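Local coordinates for gram-positive cocci surface proteins LPxTG domain-containing protein (Streptococcus pneumoniae, PDB 3NZ3) that probably helps the bacterium adhere to host mucin, this chain being the mucin-binding domain of a longer surface protein anchored to the cell wall, at residues E18-T23 and G63-G68; Y28-T33 and D79-P84; K51-N54 and V59-Y62; G68-V73 and S99-T104. One frame throughout, in Å; residues are numbered along the deposited sequence.

Contact 1 (E18-T23 and G63-G68); sequences ETKTIT and GEWTTG
Trp65 lays its six-membered ring against Glu18 and Lys20 of segment 18-23 of strand 14-30, and these two side chains approach it from different sides of its plane. Over one face lies Lys20. Its CE makes a CH-pi contact 4.1 Å from the centroid of the Trp65 six-membered ring, and NZ follows as a longer cation-pi partner 5.0 Å from that centroid, 23° off the normal. Lys20 takes the tight position for its first torsion, CG lying between its own N and C (chi1 66°); the chain then runs straight, so that CG, CD and CE pass across the ring from the CZ3-CH2 corner. Its ammonium end is also hydrogen-bonded to Ser96 O.

Van der Waals contacts supply the rest. Lys20 CG reaches Trp65 CZ3 at 3.7 Å. Glu18 CD approaches Trp65 CH2 at 3.8 Å, its carboxylate turned 62° from the ring. Glu18 O comes in obliquely, 3.7 Å from Trp65 CZ3, and Thr19 CA lies at the edge near the ring plane.

No hydrogen bond crosses the contact. Glu18 OE1 instead forms a salt bridge with Arg49, on which Trp65 also packs. The loop between strands 60-62 and 68-74 is thus packed on strand 14-30 of this Ig-like domain through one ring, with a lysine chain over a face and a carboxylate set obliquely beside the CH2-CZ2 border, resting on dispersion and probably modest cation-pi attraction.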
loop_
_atom_site.group_PDB
_atom_site.type_symbol
_atom_site.label_atom_id
_atom_site.label_comp_id
_atom_site.label_asym_id
_atom_site.label_seq_id
_atom_site.Cartn_x
_atom_site.Cartn_y
_atom_site.Cartn_z
ATOM N N GLU A 18 12.557 -14.253 7.032
ATOM C CA GLU A 18 11.820 -14.093 5.786
ATOM C C GLU A 18 11.138 -12.730 5.795
ATOM O O GLU A 18 10.578 -12.317 6.812
ATOM C CB GLU A 18 10.776 -15.201 5.607
ATOM C CG GLU A 18 10.089 -15.190 4.236
ATOM C CD GLU A 18 9.015 -16.268 4.075
ATOM O OE1 GLU A 18 8.847 -17.105 4.996
ATOM O OE2 GLU A 18 8.344 -16.268 3.017
ATOM N N THR A 19 11.199 -12.031 4.666
ATOM C CA THR A 19 10.489 -10.758 4.520
ATOM C C THR A 19 9.689 -10.731 3.236
ATOM O O THR A 19 10.061 -11.366 2.243
ATOM C CB THR A 19 11.438 -9.539 4.518
ATOM O OG1 THR A 19 12.372 -9.665 3.441
ATOM C CG2 THR A 19 12.188 -9.423 5.847
ATOM N N LYS A 20 8.584 -9.996 3.264
ATOM C CA LYS A 20 7.806 -9.741 2.061
ATOM C C LYS A 20 7.221 -8.336 2.110
ATOM O O LYS A 20 6.979 -7.797 3.187
ATOM C CB LYS A 20 6.709 -10.794 1.874
ATOM C CG LYS A 20 5.617 -10.800 2.909
ATOM C CD LYS A 20 4.567 -11.835 2.501
ATOM C CE LYS A 20 3.421 -11.887 3.472
ATOM N NZ LYS A 20 2.389 -12.864 2.995
ATOM N N THR A 21 7.011 -7.753 0.935
ATOM C CA THR A 21 6.523 -6.382 0.824
ATOM C C THR A 21 5.115 -6.388 0.236
ATOM O O THR A 21 4.843 -7.065 -0.763
ATOM C CB THR A 21 7.479 -5.504 -0.010
ATOM O OG1 THR A 21 8.796 -5.577 0.550
ATOM C CG2 THR A 21 7.023 -4.037 -0.024
ATOM N N ILE A 22 4.228 -5.649 0.895
ATOM C CA ILE A 22 2.851 -5.458 0.454
ATOM C C ILE A 22 2.659 -3.961 0.237
ATOM O O ILE A 22 2.972 -3.158 1.121
ATOM C CB ILE A 22 1.839 -6.006 1.492
ATOM C CG1 ILE A 22 2.183 -7.463 1.844
ATOM C CG2 ILE A 22 0.411 -5.922 0.950
ATOM C CD1 ILE A 22 1.563 -7.960 3.121
ATOM N N THR A 23 2.159 -3.593 -0.941
ATOM C CA THR A 23 2.181 -2.197 -1.373
ATOM C C THR A 23 0.799 -1.672 -1.782
ATOM O O THR A 23 0.028 -2.362 -2.462
ATOM C CB THR A 23 3.183 -2.004 -2.544
ATOM O OG1 THR A 23 4.453 -2.570 -2.194
ATOM C CG2 THR A 23 3.379 -0.522 -2.870
ATOM N N GLY A 63 8.066 -18.181 12.990
ATOM C CA GLY A 63 7.430 -17.292 13.946
ATOM C C GLY A 63 6.286 -16.539 13.288
ATOM O O GLY A 63 6.032 -16.693 12.093
ATOM N N GLU A 64 5.602 -15.713 14.070
ATOM C CA GLU A 64 4.537 -14.865 13.547
ATOM C C GLU A 64 5.137 -13.738 12.701
ATOM O O GLU A 64 6.268 -13.314 12.941
ATOM C CB GLU A 64 3.715 -14.270 14.695
ATOM C CG GLU A 64 2.942 -15.293 15.522
ATOM C CD GLU A 64 1.984 -16.114 14.683
ATOM O OE1 GLU A 64 1.210 -15.530 13.904
ATOM O OE2 GLU A 64 2.016 -17.352 14.791
ATOM N N TRP A 65 4.374 -13.261 11.723
ATOM C CA TRP A 65 4.762 -12.097 10.927
ATOM C C TRP A 65 4.517 -10.801 11.702
ATOM O O TRP A 65 3.598 -10.720 12.524
ATOM C CB TRP A 65 3.933 -12.018 9.647
ATOM C CG TRP A 65 4.211 -13.045 8.604
ATOM C CD1 TRP A 65 3.542 -14.235 8.417
ATOM C CD2 TRP A 65 5.176 -12.955 7.550
ATOM N NE1 TRP A 65 4.059 -14.891 7.325
ATOM C CE2 TRP A 65 5.059 -14.128 6.775
ATOM C CE3 TRP A 65 6.144 -11.997 7.193
ATOM C CZ2 TRP A 65 5.880 -14.380 5.661
ATOM C CZ3 TRP A 65 6.952 -12.242 6.089
ATOM C CH2 TRP A 65 6.818 -13.430 5.339
ATOM N N THR A 66 5.320 -9.780 11.412
ATOM C CA THR A 66 5.063 -8.440 11.925
ATOM C C THR A 66 3.834 -7.860 11.225
ATOM O O THR A 66 3.280 -8.474 10.309
ATOM C CB THR A 66 6.274 -7.498 11.712
ATOM O OG1 THR A 66 6.695 -7.559 10.341
ATOM C CG2 THR A 66 7.429 -7.894 12.627
ATOM N N THR A 67 3.397 -6.690 11.677
ATOM C CA THR A 67 2.297 -5.978 11.037
ATOM C C THR A 67 2.712 -4.557 10.698
ATOM O O THR A 67 3.669 -4.015 11.267
ATOM C CB THR A 67 1.055 -5.899 11.936
ATOM O OG1 THR A 67 1.436 -5.385 13.214
ATOM C CG2 THR A 67 0.401 -7.269 12.095
ATOM N N GLY A 68 1.970 -3.950 9.778
ATOM C CA GLY A 68 2.250 -2.588 9.358
ATOM C C GLY A 68 0.986 -1.788 9.134
ATOM O O GLY A 68 -0.114 -2.179 9.552
#

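Contact 2 (Y28-T33 and D79-P84); sequences YVDKVT and DKYKDP
Asp30 and Tyr81 join the end of strand 14-30 to the loop between strands 68-74 and 88-94, with Asp30 also closing an Asx turn at the point where its strand gives way to residues 31-33. From CB, which comes 3.6 Å from Tyr81 OH, the aspartate leads to CG. This carbon stands anti to the backbone N (chi1 -174°) and lies in the plane of the Tyr81 ring, off its edge, 3.8 Å from Tyr81 CE2. The carboxylate splits its work between the two segments. OD1 turns back on its own chain and accepts two backbone donors: Val32 N at 2.8 Å, nearly in line with the C-O bond, and Thr33 N at 3.2 Å, from well above the carboxylate plane. Both bonds hold the turn and fix the rotation of the group. OD2 faces the other way, to the tyrosine.

The Tyr81 ring, which also packs on Val37 and Tyr107, stands 75° from the carboxylate. The three hydrogen bonds probably stabilise the buried carboxylate. The last link is short: Tyr81 OH donates to Asp30 OD2 over 2.6 Å, meeting it on the anti side, 19° out of the carboxylate plane.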
loop_
_atom_site.group_PDB
_atom_site.type_symbol
_atom_site.label_atom_id
_atom_site.label_comp_id
_atom_site.label_asym_id
_atom_site.label_seq_id
_atom_site.Cartn_x
_atom_site.Cartn_y
_atom_site.Cartn_z
ATOM N N TYR A 28 -3.953 9.362 -9.223
ATOM C CA TYR A 28 -4.766 10.579 -9.274
ATOM C C TYR A 28 -4.999 10.923 -10.737
ATOM O O TYR A 28 -4.054 11.268 -11.452
ATOM C CB TYR A 28 -4.052 11.732 -8.565
ATOM C CG TYR A 28 -3.753 11.456 -7.108
ATOM C CD1 TYR A 28 -2.563 10.840 -6.724
ATOM C CD2 TYR A 28 -4.668 11.798 -6.117
ATOM C CE1 TYR A 28 -2.286 10.574 -5.375
ATOM C CE2 TYR A 28 -4.407 11.543 -4.772
ATOM C CZ TYR A 28 -3.213 10.925 -4.410
ATOM O OH TYR A 28 -2.951 10.673 -3.081
ATOM N N VAL A 29 -6.250 10.811 -11.186
ATOM C CA VAL A 29 -6.559 10.975 -12.608
ATOM C C VAL A 29 -7.700 11.956 -12.885
ATOM O O VAL A 29 -8.520 12.257 -12.013
ATOM C CB VAL A 29 -6.865 9.617 -13.316
ATOM C CG1 VAL A 29 -5.728 8.601 -13.113
ATOM C CG2 VAL A 29 -8.196 9.030 -12.849
ATOM N N ASP A 30 -7.736 12.451 -14.117
ATOM C CA ASP A 30 -8.888 13.188 -14.613
ATOM C C ASP A 30 -10.044 12.197 -14.786
ATOM O O ASP A 30 -9.892 11.167 -15.451
ATOM C CB ASP A 30 -8.529 13.859 -15.941
ATOM C CG ASP A 30 -9.627 14.764 -16.468
ATOM O OD1 ASP A 30 -10.745 14.277 -16.714
ATOM O OD2 ASP A 30 -9.357 15.966 -16.658
ATOM N N LYS A 31 -11.189 12.510 -14.178
ATOM C CA LYS A 31 -12.386 11.649 -14.228
ATOM C C LYS A 31 -12.765 11.219 -15.646
ATOM O O LYS A 31 -13.186 10.080 -15.858
ATOM C CB LYS A 31 -13.587 12.345 -13.563
ATOM C CG LYS A 31 -14.798 11.426 -13.355
ATOM C CD LYS A 31 -16.021 12.198 -12.912
ATOM C CE LYS A 31 -17.232 11.273 -12.775
ATOM N NZ LYS A 31 -18.460 12.056 -12.475
ATOM N N VAL A 32 -12.612 12.132 -16.607
ATOM C CA VAL A 32 -13.045 11.898 -17.989
ATOM C C VAL A 32 -11.932 11.323 -18.874
ATOM O O VAL A 32 -12.116 10.289 -19.528
ATOM C CB VAL A 32 -13.618 13.202 -18.627
ATOM C CG1 VAL A 32 -13.884 13.018 -20.121
ATOM C CG2 VAL A 32 -14.893 13.638 -17.909
ATOM N N THR A 33 -10.779 11.991 -18.884
ATOM C CA THR A 33 -9.702 11.655 -19.829
ATOM C C THR A 33 -8.775 10.554 -19.319
ATOM O O THR A 33 -8.051 9.933 -20.106
ATOM C CB THR A 33 -8.832 12.882 -20.158
ATOM O OG1 THR A 33 -8.139 13.299 -18.975
ATOM C CG2 THR A 33 -9.676 14.029 -20.685
ATOM N N ASP A 79 -5.607 23.033 -9.247
ATOM C CA ASP A 79 -6.176 24.152 -9.995
ATOM C C ASP A 79 -6.823 23.646 -11.283
ATOM O O ASP A 79 -6.309 22.722 -11.918
ATOM C CB ASP A 79 -5.101 25.199 -10.299
ATOM C CG ASP A 79 -5.670 26.607 -10.393
ATOM O OD1 ASP A 79 -6.251 26.955 -11.443
ATOM O OD2 ASP A 79 -5.524 27.364 -9.412
ATOM N N LYS A 80 -7.965 24.245 -11.632
ATOM C CA LYS A 80 -8.768 23.906 -12.824
ATOM C C LYS A 80 -9.735 22.740 -12.585
ATOM O O LYS A 80 -10.543 22.404 -13.454
ATOM C CB LYS A 80 -7.898 23.654 -14.078
ATOM C CG LYS A 80 -6.856 24.746 -14.384
ATOM C CD LYS A 80 -7.442 25.942 -15.103
ATOM C CE LYS A 80 -6.361 26.983 -15.377
ATOM N NZ LYS A 80 -6.959 28.286 -15.788
ATOM N N TYR A 81 -9.661 22.146 -11.397
ATOM C CA TYR A 81 -10.464 20.974 -11.061
ATOM C C TYR A 81 -11.388 21.202 -9.868
ATOM O O TYR A 81 -11.061 21.959 -8.948
ATOM C CB TYR A 81 -9.557 19.770 -10.779
ATOM C CG TYR A 81 -9.000 19.110 -12.024
ATOM C CD1 TYR A 81 -7.729 19.435 -12.506
ATOM C CD2 TYR A 81 -9.743 18.163 -12.717
ATOM C CE1 TYR A 81 -7.220 18.824 -13.653
ATOM C CE2 TYR A 81 -9.247 17.547 -13.854
ATOM C CZ TYR A 81 -7.993 17.884 -14.318
ATOM O OH TYR A 81 -7.514 17.270 -15.450
ATOM N N LYS A 82 -12.533 20.525 -9.890
ATOM C CA LYS A 82 -13.413 20.438 -8.724
ATOM C C LYS A 82 -12.692 19.658 -7.618
ATOM O O LYS A 82 -11.601 19.123 -7.846
ATOM C CB LYS A 82 -14.709 19.711 -9.090
ATOM C CG LYS A 82 -15.526 20.339 -10.229
ATOM C CD LYS A 82 -16.652 19.386 -10.604
ATOM C CE LYS A 82 -17.485 19.886 -11.768
ATOM N NZ LYS A 82 -18.719 19.055 -11.911
ATOM N N ASP A 83 -13.296 19.595 -6.430
ATOM C CA ASP A 83 -12.759 18.786 -5.335
ATOM C C ASP A 83 -12.775 17.317 -5.747
ATOM O O ASP A 83 -13.715 16.880 -6.412
ATOM C CB ASP A 83 -13.597 18.956 -4.061
ATOM C CG ASP A 83 -13.450 20.331 -3.428
ATOM O OD1 ASP A 83 -12.510 21.087 -3.774
ATOM O OD2 ASP A 83 -14.287 20.646 -2.558
ATOM N N PRO A 84 -11.741 16.547 -5.348
ATOM C CA PRO A 84 -11.678 15.125 -5.716
ATOM C C PRO A 84 -12.856 14.313 -5.178
ATOM O O PRO A 84 -13.434 14.681 -4.151
ATOM C CB PRO A 84 -10.374 14.651 -5.059
ATOM C CG PRO A 84 -10.082 15.650 -3.993
ATOM C CD PRO A 84 -10.583 16.952 -4.529
#

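Contact 3 (K51-N54 and V59-Y62); sequences KTEN and VVTY
Thr52 and Thr61 face each other as the hydrogen-bonded pair of an antiparallel beta hairpin, and between them they exchange two backbone bonds. Thr52 N donates to Thr61 O at 2.8 Å and Thr61 N returns the bond to Thr52 O at the same length, both nearly straight. The third rung is Asn54 N to Val59 O, 2.9 Å, with the donor tilted 18° from the carbonyl plane. Thr52 O and Val59 O each receive a CA-H as well, from Val60 and Glu53; the former is the shorter, Val60 CA lying 3.2 Å from Thr52 O. A water joins Thr52 OG1 to Thr61 O, giving that carbonyl a second donor. Beyond the pairs, Asn54 OD1 accepts from Val56 N and Thr57 N, so that its amide oxygen holds the connecting turn.

On the face that carries Lys51, Glu53, Val60 and Tyr62, the contacts are made mainly by carbon atoms, the aliphatic parts of Lys51 and Glu53 among them. Lys51, its chain extended, lies alongside Tyr62 and points the same way, with CG 3.5 Å from Tyr62 CE1 and CE against Val60 CG1. The Glu53 and Val60 side chains cross at a slant, Glu53 CG 3.6 Å from Val60 CG2.

Strand 60-62 is an outermost strand of the four-stranded mixed sheet. Its partner 39-53 is bonded along its other edge to strand 14-30, where Lys51 pairs with Ser16 and Glu53 with Ala14, while the Tyr62 ring has a cation-pi partner in Arg49.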
loop_
_atom_site.group_PDB
_atom_site.type_symbol
_atom_site.label_atom_id
_atom_site.label_comp_id
_atom_site.label_asym_id
_atom_site.label_seq_id
_atom_site.Cartn_x
_atom_site.Cartn_y
_atom_site.Cartn_z
ATOM N N LYS A 51 12.664 -17.644 10.834
ATOM C CA LYS A 51 12.659 -19.018 10.349
ATOM C C LYS A 51 13.743 -19.754 11.121
ATOM O O LYS A 51 14.889 -19.305 11.175
ATOM C CB LYS A 51 12.961 -19.072 8.850
ATOM C CG LYS A 51 13.000 -20.491 8.255
ATOM C CD LYS A 51 13.750 -20.507 6.928
ATOM C CE LYS A 51 13.634 -21.857 6.223
ATOM N NZ LYS A 51 14.161 -21.773 4.834
ATOM N N THR A 52 13.368 -20.872 11.734
ATOM C CA THR A 52 14.308 -21.692 12.494
ATOM C C THR A 52 14.322 -23.077 11.870
ATOM O O THR A 52 13.268 -23.683 11.665
ATOM C CB THR A 52 13.914 -21.772 13.986
ATOM O OG1 THR A 52 13.769 -20.447 14.511
ATOM C CG2 THR A 52 14.975 -22.500 14.801
ATOM N N GLU A 53 15.514 -23.559 11.535
ATOM C CA GLU A 53 15.655 -24.888 10.967
ATOM C C GLU A 53 16.642 -25.716 11.775
ATOM O O GLU A 53 17.774 -25.291 12.023
ATOM C CB GLU A 53 16.098 -24.821 9.501
ATOM C CG GLU A 53 16.165 -26.193 8.813
ATOM C CD GLU A 53 16.678 -26.134 7.383
ATOM O OE1 GLU A 53 16.930 -25.023 6.869
ATOM O OE2 GLU A 53 16.825 -27.212 6.765
ATOM N N ASN A 54 16.193 -26.894 12.199
ATOM C CA ASN A 54 17.096 -27.912 12.712
ATOM C C ASN A 54 17.732 -28.578 11.490
ATOM O O ASN A 54 17.040 -29.199 10.686
ATOM C CB ASN A 54 16.322 -28.912 13.580
ATOM C CG ASN A 54 17.228 -29.898 14.301
ATOM O OD1 ASN A 54 18.137 -30.481 13.709
ATOM N ND2 ASN A 54 16.971 -30.098 15.585
ATOM N N VAL A 59 13.677 -30.119 10.380
ATOM C CA VAL A 59 12.437 -29.510 10.872
ATOM C C VAL A 59 12.535 -27.981 10.862
ATOM O O VAL A 59 13.454 -27.408 11.450
ATOM C CB VAL A 59 12.079 -30.020 12.302
ATOM C CG1 VAL A 59 10.960 -29.193 12.930
ATOM C CG2 VAL A 59 11.692 -31.503 12.264
ATOM N N VAL A 60 11.585 -27.341 10.183
ATOM C CA VAL A 60 11.544 -25.883 10.056
ATOM C C VAL A 60 10.346 -25.320 10.821
ATOM O O VAL A 60 9.215 -25.768 10.623
ATOM C CB VAL A 60 11.479 -25.434 8.568
ATOM C CG1 VAL A 60 11.298 -23.918 8.452
ATOM C CG2 VAL A 60 12.720 -25.865 7.816
ATOM N N THR A 61 10.599 -24.358 11.707
ATOM C CA THR A 61 9.517 -23.662 12.402
ATOM C C THR A 61 9.554 -22.161 12.091
ATOM O O THR A 61 10.631 -21.567 11.984
ATOM C CB THR A 61 9.508 -23.912 13.939
ATOM O OG1 THR A 61 10.670 -23.328 14.544
ATOM C CG2 THR A 61 9.472 -25.410 14.256
ATOM N N TYR A 62 8.370 -21.574 11.929
ATOM C CA TYR A 62 8.231 -20.154 11.606
ATOM C C TYR A 62 7.565 -19.383 12.732
ATOM O O TYR A 62 6.601 -19.854 13.341
ATOM C CB TYR A 62 7.394 -19.974 10.341
ATOM C CG TYR A 62 8.077 -20.395 9.071
ATOM C CD1 TYR A 62 9.020 -19.571 8.462
ATOM C CD2 TYR A 62 7.774 -21.616 8.463
ATOM C CE1 TYR A 62 9.653 -19.953 7.287
ATOM C CE2 TYR A 62 8.405 -22.005 7.279
ATOM C CZ TYR A 62 9.341 -21.167 6.702
ATOM O OH TYR A 62 9.973 -21.533 5.531
HETATM O O HOH W 1 11.217 -19.407 14.242
#

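Contact 4 (G68-V73 and S99-T104); sequences GNWDEV and SDKEIT. With SO4 (sulfate ion), chain C.
The indole of Trp70 presents the edge of its six-membered ring to Ser99 O, while Lys101 meets it obliquely. Ser99 O lies in the ring plane, 3.4 Å from Trp70 CH2. Lys101 CG comes 3.7 Å from Trp70 CZ3, the two side chains crossing at about a right angle. The indole also touches Arg24, Gln43, Val45, Gln92 and Val94, and its NE1 makes a weak hydrogen bond to Ile22 O. Between the two segments there is no hydrogen bond; the contact sets a buried indole against a carbonyl oxygen at its edge and the aliphatic part of Lys101.

The polar end of Lys101 works elsewhere. Its chain bends at chi2 (-81°) and again at chi4 (59°), which brings NZ to a sulfate ion, probably taken up from the crystallisation liquor. Lys101 NZ hydrogen-bonds sulfate O2 at 3.1 Å, and Ser99 N donates to sulfate O1 at 3.2 Å. NZ has a further, weak partner in Gln92 OE1. Ser99 OG donates to Asp100 O at 3.1 Å, from above the carbonyl plane.

Trp70 sits on strand 68-74, which pairs with 88-94 as a separate antiparallel sheet, and its ring packs against the larger sheet, on strands 14-30 and 39-53. Lys101 opens strand 101-107, an outermost strand of that larger sheet, which runs parallel to strand 14-30 and is bonded through the Lys101 backbone to its Thr23 and Ile25.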
loop_
_atom_site.group_PDB
_atom_site.type_symbol
_atom_site.label_atom_id
_atom_site.label_comp_id
_atom_site.label_asym_id
_atom_site.label_seq_id
_atom_site.Cartn_x
_atom_site.Cartn_y
_atom_site.Cartn_z
ATOM N N GLY A 68 1.970 -3.950 9.778
ATOM C CA GLY A 68 2.250 -2.588 9.358
ATOM C C GLY A 68 0.986 -1.788 9.134
ATOM O O GLY A 68 -0.114 -2.179 9.552
ATOM N N ASN A 69 1.157 -0.662 8.454
ATOM C CA ASN A 69 0.080 0.287 8.245
ATOM C C ASN A 69 0.396 1.133 7.020
ATOM O O ASN A 69 1.514 1.662 6.899
ATOM C CB ASN A 69 -0.044 1.178 9.484
ATOM C CG ASN A 69 -1.315 1.999 9.500
ATOM O OD1 ASN A 69 -1.285 3.205 9.246
ATOM N ND2 ASN A 69 -2.437 1.357 9.823
ATOM N N TRP A 70 -0.569 1.234 6.106
ATOM C CA TRP A 70 -0.510 2.235 5.044
ATOM C C TRP A 70 -1.115 3.516 5.605
ATOM O O TRP A 70 -2.255 3.511 6.060
ATOM C CB TRP A 70 -1.293 1.794 3.805
ATOM C CG TRP A 70 -0.716 0.605 3.091
ATOM C CD1 TRP A 70 0.603 0.345 2.874
ATOM C CD2 TRP A 70 -1.443 -0.467 2.469
ATOM N NE1 TRP A 70 0.749 -0.826 2.172
ATOM C CE2 TRP A 70 -0.490 -1.346 1.910
ATOM C CE3 TRP A 70 -2.807 -0.771 2.332
ATOM C CZ2 TRP A 70 -0.852 -2.512 1.229
ATOM C CZ3 TRP A 70 -3.168 -1.935 1.655
ATOM C CH2 TRP A 70 -2.192 -2.790 1.113
ATOM N N ASP A 71 -0.342 4.598 5.584
ATOM C CA ASP A 71 -0.780 5.859 6.169
ATOM C C ASP A 71 -1.905 6.502 5.362
ATOM O O ASP A 71 -2.034 6.278 4.151
ATOM C CB ASP A 71 0.384 6.845 6.273
ATOM C CG ASP A 71 1.412 6.440 7.307
ATOM O OD1 ASP A 71 1.077 5.675 8.236
ATOM O OD2 ASP A 71 2.568 6.892 7.176
ATOM N N GLU A 72 -2.707 7.306 6.050
ATOM C CA GLU A 72 -3.687 8.166 5.400
ATOM C C GLU A 72 -2.991 9.095 4.409
ATOM O O GLU A 72 -1.892 9.602 4.677
ATOM C CB GLU A 72 -4.459 8.992 6.445
ATOM C CG GLU A 72 -5.408 10.016 5.825
ATOM C CD GLU A 72 -6.065 10.963 6.825
ATOM O OE1 GLU A 72 -5.442 11.309 7.847
ATOM O OE2 GLU A 72 -7.217 11.380 6.564
ATOM N N VAL A 73 -3.628 9.302 3.257
ATOM C CA VAL A 73 -3.139 10.264 2.274
ATOM C C VAL A 73 -4.264 11.211 1.856
ATOM O O VAL A 73 -5.230 10.792 1.220
ATOM C CB VAL A 73 -2.535 9.574 1.018
ATOM C CG1 VAL A 73 -1.988 10.609 0.050
ATOM C CG2 VAL A 73 -1.424 8.594 1.413
ATOM N N SER A 99 -3.338 -8.181 0.621
ATOM C CA SER A 99 -2.890 -8.136 -0.772
ATOM C C SER A 99 -2.524 -6.701 -1.160
ATOM O O SER A 99 -2.933 -5.752 -0.487
ATOM C CB SER A 99 -3.967 -8.689 -1.714
ATOM O OG SER A 99 -4.886 -7.683 -2.123
ATOM N N ASP A 100 -1.747 -6.553 -2.232
ATOM C CA ASP A 100 -1.445 -5.239 -2.797
ATOM C C ASP A 100 -2.748 -4.542 -3.163
ATOM O O ASP A 100 -3.731 -5.199 -3.513
ATOM C CB ASP A 100 -0.570 -5.360 -4.045
ATOM C CG ASP A 100 0.827 -5.881 -3.745
ATOM O OD1 ASP A 100 1.313 -5.739 -2.602
ATOM O OD2 ASP A 100 1.455 -6.425 -4.676
ATOM N N LYS A 101 -2.762 -3.218 -3.057
ATOM C CA LYS A 101 -3.953 -2.446 -3.390
ATOM C C LYS A 101 -3.607 -1.288 -4.318
ATOM O O LYS A 101 -2.494 -0.752 -4.284
ATOM C CB LYS A 101 -4.646 -1.910 -2.127
ATOM C CG LYS A 101 -5.253 -2.962 -1.211
ATOM C CD LYS A 101 -6.616 -3.445 -1.695
ATOM C CE LYS A 101 -7.254 -4.396 -0.684
ATOM N NZ LYS A 101 -7.456 -3.774 0.673
ATOM N N GLU A 102 -4.571 -0.931 -5.161
ATOM C CA GLU A 102 -4.492 0.254 -5.994
ATOM C C GLU A 102 -5.777 1.040 -5.794
ATOM O O GLU A 102 -6.874 0.474 -5.818
ATOM C CB GLU A 102 -4.301 -0.115 -7.464
ATOM C CG GLU A 102 -2.893 -0.573 -7.809
ATOM C CD GLU A 102 -2.743 -0.999 -9.260
ATOM O OE1 GLU A 102 -3.418 -0.414 -10.137
ATOM O OE2 GLU A 102 -1.941 -1.921 -9.520
ATOM N N ILE A 103 -5.634 2.337 -5.549
ATOM C CA ILE A 103 -6.773 3.227 -5.376
ATOM C C ILE A 103 -6.633 4.359 -6.391
ATOM O O ILE A 103 -5.541 4.895 -6.586
ATOM C CB ILE A 103 -6.848 3.768 -3.924
ATOM C CG1 ILE A 103 -7.100 2.611 -2.944
ATOM C CG2 ILE A 103 -7.938 4.841 -3.780
ATOM C CD1 ILE A 103 -7.047 2.993 -1.484
ATOM N N THR A 104 -7.734 4.695 -7.056
ATOM C CA THR A 104 -7.746 5.803 -8.006
ATOM C C THR A 104 -8.641 6.917 -7.486
ATOM O O THR A 104 -9.835 6.717 -7.236
ATOM C CB THR A 104 -8.192 5.344 -9.412
ATOM O OG1 THR A 104 -7.262 4.375 -9.916
ATOM C CG2 THR A 104 -8.256 6.525 -10.379
HETATM S S SO4 C . -7.594 -7.249 2.106
HETATM O O1 SO4 C . -6.347 -7.749 1.537
HETATM O O2 SO4 C . -7.337 -6.006 2.826
HETATM O O3 SO4 C . -8.551 -7.004 1.030
HETATM O O4 SO4 C . -8.153 -8.227 3.033
#

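Overall arrangement
Strand 14-30 threads the elongated domain, carrying segments of contacts 1 and 2, whose centres are 35 Å apart on opposite sides of the chain's centre. Contact 3 marks one far end; its centre is 52 Å from that of contact 2. Contacts 1 and 3 meet where Glu18 OE1 packs 3.7 Å from Tyr62 CE1. Contact 4 lies near the middle: it shares Gly68 with contact 1, and Thr23 N probably hydrogen-bonds Asp100 OD1 at 2.8 Å. Toward contact 2, Tyr28 OH packs on Val73 CG1 at 3.3 Å. The bound sulfate belongs to contact 4 and does not by itself identify a mucin site.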